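Local coordinates for DUF3501 family protein (Burkholderia pseudomallei K96243, PDB 3FJV) that is of unknown function but belongs to the DUF3501 family and pairs with a second copy of itself in the crystal, at the interface of chains A and B. Numbering follows the deposited sequence. Chains: chain A/B, uncharacterized novel protein.

Contact 1: the interface of chains A and B. Residues chain A 57, 61, 77; chain B 96, 100.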
ATOM      1  N   GLU A  57      15.094  11.383  -0.970  1.00 14.34           N
ATOM      2  CA  GLU A  57      14.634  10.753   0.250  1.00 15.93           C
ATOM      3  C   GLU A  57      14.726   9.214   0.184  1.00 15.08           C
ATOM      4  O   GLU A  57      15.277   8.566   1.082  1.00 15.19           O
ATOM      5  CB  GLU A  57      13.204  11.226   0.584  1.00 14.04           C
ATOM      6  CG  GLU A  57      13.113  12.599   1.309  1.00 14.44           C
ATOM      7  CD  GLU A  57      13.808  12.583   2.641  1.00 16.05           C
ATOM      8  OE1 GLU A  57      13.383  11.796   3.511  1.00 19.05           O
ATOM      9  OE2 GLU A  57      14.808  13.300   2.811  1.00 17.22           O
ATOM     10  N   ILE A  61      17.336   7.058   2.629  1.00 14.26           N
ATOM     11  CA  ILE A  61      16.824   6.108   3.592  1.00 17.34           C
ATOM     12  C   ILE A  61      17.317   4.688   3.275  1.00 16.91           C
ATOM     13  O   ILE A  61      17.668   3.960   4.192  1.00 15.21           O
ATOM     14  CB  ILE A  61      15.265   6.146   3.653  1.00 16.27           C
ATOM     15  CG1 ILE A  61      14.817   7.446   4.350  1.00 25.42           C
ATOM     16  CG2 ILE A  61      14.749   4.963   4.442  1.00 17.16           C
ATOM     17  CD1 ILE A  61      13.272   7.833   4.142  1.00 31.42           C
ATOM     18  N   TYR A  77       9.968   6.613 -10.241  1.00 16.52           N
ATOM     19  CA  TYR A  77       9.280   7.885 -10.059  1.00 13.97           C
ATOM     20  C   TYR A  77       8.916   8.650 -11.349  1.00 17.84           C
ATOM     21  O   TYR A  77       8.201   9.647 -11.275  1.00 16.75           O
ATOM     22  CB  TYR A  77      10.068   8.801  -9.094  1.00 16.04           C
ATOM     23  CG  TYR A  77       9.960   8.370  -7.621  1.00 14.10           C
ATOM     24  CD1 TYR A  77       8.913   8.808  -6.826  1.00 14.76           C
ATOM     25  CD2 TYR A  77      10.909   7.528  -7.038  1.00 17.95           C
ATOM     26  CE1 TYR A  77       8.823   8.440  -5.487  1.00 16.08           C
ATOM     27  CE2 TYR A  77      10.834   7.168  -5.741  1.00 19.11           C
ATOM     28  CZ  TYR A  77       9.788   7.640  -4.942  1.00 17.67           C
ATOM     29  OH  TYR A  77       9.660   7.262  -3.626  1.00 17.37           O
TER
ATOM     30  N   GLU B  96       9.433   3.269   4.602  1.00 18.00           N
ATOM     31  CA  GLU B  96       9.402   4.298   5.604  1.00 19.86           C
ATOM     32  C   GLU B  96       8.137   5.179   5.500  1.00 21.40           C
ATOM     33  O   GLU B  96       7.641   5.702   6.492  1.00 19.72           O
ATOM     34  CB  GLU B  96      10.685   5.128   5.561  1.00 22.99           C
ATOM     35  CG  GLU B  96      10.550   6.395   6.395  1.00 30.55           C
ATOM     36  CD  GLU B  96      11.794   6.801   7.103  1.00 43.09           C
ATOM     37  OE1 GLU B  96      12.604   5.907   7.443  1.00 55.87           O
ATOM     38  OE2 GLU B  96      11.930   8.027   7.345  1.00 47.40           O
ATOM     39  N   GLN B 100       6.753   5.815  -0.887  1.00 13.85           N
ATOM     40  CA  GLN B 100       7.889   4.960  -1.261  1.00 16.44           C
ATOM     41  C   GLN B 100       7.431   3.539  -1.482  1.00 17.78           C
ATOM     42  O   GLN B 100       7.846   2.886  -2.446  1.00 18.96           O
ATOM     43  CB  GLN B 100       9.016   5.030  -0.200  1.00 12.23           C
ATOM     44  CG  GLN B 100       9.669   6.358  -0.100  1.00  9.78           C
ATOM     45  CD  GLN B 100      10.659   6.464   1.067  1.00 17.82           C
ATOM     46  OE1 GLN B 100      10.690   5.588   1.919  1.00 19.66           O
ATOM     47  NE2 GLN B 100      11.455   7.546   1.104  1.00 17.04           N
TER
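A:Ile61 lays the end of its side chain against the carboxylate of B:Glu96, its delta methyl CD1 lying 3.5 Å from the carboxylate carbon CD. The two side chains cross at about a right angle, and the gamma methyl CG2 of A:Ile61 covers the same group from a second point, 3.8 Å from OE1 of B:Glu96. B:Glu96 is poorly ordered, so the exact turn of its carboxylate is doubtful. CD1 of A:Ile61 also meets the amide nitrogen NE2 of B:Gln100 at 3.6 Å, which places the methyl between the two chain B side chains. With chi2 at 173°, B:Gln100 runs extended beyond CG and carries its amide past the phenol of A:Tyr77 to the helix 48-62 backbone. There NE2 of B:Gln100 lies 3.8 Å from the carbonyl carbon C of A:Glu57. The hydroxyl OH of A:Tyr77 touches the aliphatic part of the same glutamine, 3.6 Å from CG of B:Gln100; its ring and the amide are turned 81° apart. Farther out, OE1 of A:Glu57 lies 5.6 Å from OE2 of the poorly ordered B:Glu96, and any mild repulsion between the two carboxylates is tentative. Helices 48-62 and 67-77 together form the chain A side of the patch, which helps to fit helix 98-104 of chain B and B:Glu96 in the loop just ahead of it against them, contributing to the pairing in the deposited dimer.

Contact 2: the interface of chains A and B. Residues chain A 99, 102-103; chain B 54, 58, 77.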
ATOM      1  N   THR A  99      -8.543  -0.621  11.081  1.00 38.16           N
ATOM      2  CA  THR A  99      -9.810  -1.241  10.722  0.50 37.09           C
ATOM      3  C   THR A  99     -10.641  -0.293   9.857  1.00 35.84           C
ATOM      4  O   THR A  99     -11.290  -0.733   8.904  1.00 33.75           O
ATOM      5  CB  THR A  99     -10.599  -1.624  11.976  0.50 37.13           C
ATOM      6  OG1 THR A  99     -10.603  -0.511  12.872  0.50 38.00           O
ATOM      7  CG2 THR A  99      -9.952  -2.818  12.666  0.50 33.67           C
ATOM      8  N   ARG A 102      -8.730  -0.112   6.477  1.00 34.20           N
ATOM      9  CA  ARG A 102      -9.042  -1.369   5.828  1.00 33.11           C
ATOM     10  C   ARG A 102     -10.483  -1.362   5.279  1.00 31.71           C
ATOM     11  O   ARG A 102     -10.693  -1.664   4.112  1.00 26.38           O
ATOM     12  CB  ARG A 102      -8.777  -2.545   6.774  1.00 35.47           C
ATOM     13  CG  ARG A 102      -8.595  -3.863   6.072  1.00 44.28           C
ATOM     14  CD  ARG A 102      -8.093  -4.973   7.007  1.00 48.41           C
ATOM     15  NE  ARG A 102      -8.190  -6.273   6.340  1.00 55.47           N
ATOM     16  CZ  ARG A 102      -7.379  -6.714   5.372  1.00 59.23           C
ATOM     17  NH1 ARG A 102      -6.363  -5.976   4.920  1.00 62.88           N
ATOM     18  NH2 ARG A 102      -7.585  -7.916   4.842  1.00 65.10           N
ATOM     19  N   ALA A 103     -11.479  -0.992   6.090  1.00 30.23           N
ATOM     20  CA  ALA A 103     -12.858  -0.945   5.579  1.00 27.25           C
ATOM     21  C   ALA A 103     -12.985   0.092   4.449  1.00 24.71           C
ATOM     22  O   ALA A 103     -13.634  -0.169   3.426  1.00 23.40           O
ATOM     23  CB  ALA A 103     -13.838  -0.634   6.691  1.00 23.59           C
TER
ATOM     24  N   GLN B  54     -10.552 -10.446  12.683  1.00 26.78           N
ATOM     25  CA  GLN B  54     -10.693  -9.685  11.478  1.00 23.79           C
ATOM     26  C   GLN B  54     -12.168  -9.649  11.017  1.00 22.35           C
ATOM     27  O   GLN B  54     -12.654  -8.605  10.576  1.00 24.04           O
ATOM     28  CB  GLN B  54      -9.766 -10.253  10.415  1.00 27.20           C
ATOM     29  CG  GLN B  54      -9.864  -9.633   9.048  1.00 38.15           C
ATOM     30  CD  GLN B  54      -9.482  -8.165   9.002  1.00 53.02           C
ATOM     31  OE1 GLN B  54      -9.960  -7.422   8.139  1.00 60.33           O
ATOM     32  NE2 GLN B  54      -8.617  -7.736   9.921  1.00 58.33           N
HETATM   33  N   MSE B  58     -14.637  -6.195  10.779  1.00 23.52           N
HETATM   34  CA  MSE B  58     -15.276  -5.701   9.581  0.50 22.10           C
HETATM   35  C   MSE B  58     -16.814  -5.672   9.795  1.00 20.31           C
HETATM   36  O   MSE B  58     -17.448  -4.699   9.408  1.00 24.20           O
HETATM   37  CB  MSE B  58     -14.849  -6.498   8.331  0.50 22.68           C
HETATM   38  CG  MSE B  58     -13.301  -6.339   7.911  0.50 24.25           C
HETATM   39 SE   MSE B  58     -12.826  -4.510   7.369  0.38 28.47          SE
HETATM   40  CE  MSE B  58     -11.999  -3.899   9.008  0.50 13.06           C
ATOM     41  N   TYR B  77     -12.891 -14.734   4.577  1.00 27.56           N
ATOM     42  CA  TYR B  77     -11.718 -14.978   5.408  1.00 26.14           C
ATOM     43  C   TYR B  77     -11.438 -16.428   5.756  1.00 29.41           C
ATOM     44  O   TYR B  77     -10.312 -16.781   6.129  1.00 31.42           O
ATOM     45  CB  TYR B  77     -11.853 -14.153   6.688  1.00 28.00           C
ATOM     46  CG  TYR B  77     -11.678 -12.688   6.427  1.00 24.82           C
ATOM     47  CD1 TYR B  77     -10.415 -12.156   6.211  1.00 39.42           C
ATOM     48  CD2 TYR B  77     -12.781 -11.846   6.317  1.00 34.71           C
ATOM     49  CE1 TYR B  77     -10.255 -10.814   5.926  1.00 41.06           C
ATOM     50  CE2 TYR B  77     -12.643 -10.514   6.045  1.00 36.86           C
ATOM     51  CZ  TYR B  77     -11.368 -10.002   5.848  1.00 45.00           C
ATOM     52  OH  TYR B  77     -11.227  -8.674   5.579  1.00 50.47           O
TER
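A helix-against-helix patch between two copies of one protein, part polar and part apolar, helps to hold chains A and B together in the deposited assembly, whose biological relevance the structure alone does not show. A:Arg102 crosses B:Gln54 at about a right angle and donates the N-H of NE to the amide oxygen OE1 of B:Gln54 in a 2.8 Å hydrogen bond, somewhat bent at the hydrogen (143°). The oxygen lies at the guanidinium edge, close to its plane, whereas NE stands above the carbonyl plane of the glutamine, 52° out of it, and misses the lone-pair directions. The arginine chain is extended from CG to NE, which carries the guanidinium along chain B toward B:Tyr77; there NH2 of A:Arg102 comes 3.8 Å from the phenol OH of B:Tyr77, the two flat groups tilted to each other. The tyrosine supports the glutamine from within chain B, since CG of B:Gln54 rests over one ring face, near the rim. Beside this polar pair, the selenomethionine B:Met58 bends at chi2 (-64°) and chi3, bringing its methyl CE 3.8 Å from CA of A:Thr99. Its selenium SE reaches CA of A:Ala103 at 4.0 Å, so the flexible side chain lies along one side of the chain A helix. In the fold, chain A contributes helix 98-107, while B:Gln54 and B:Met58 project from helix 48-62 and B:Tyr77 closes helix 67-77.

Contact 1 and contact 2 have C-alpha centres about 28 Å apart and use the same parts of the protein with the chains exchanged. In each, helices 48-62 and 67-77 of one copy receive the segment around residues 96 to 103 of the other, and residue 77 takes part in both. The residues described otherwise differ; the whole interface is not an exact two-fold. Side-chain packing is what they show in contact 1, whereas A:Arg102 and B:Gln54 bond in contact 2; neighbours may bond across as well. Each chain therefore both gives and receives a helix, a reciprocal exchange consistent with dimer formation.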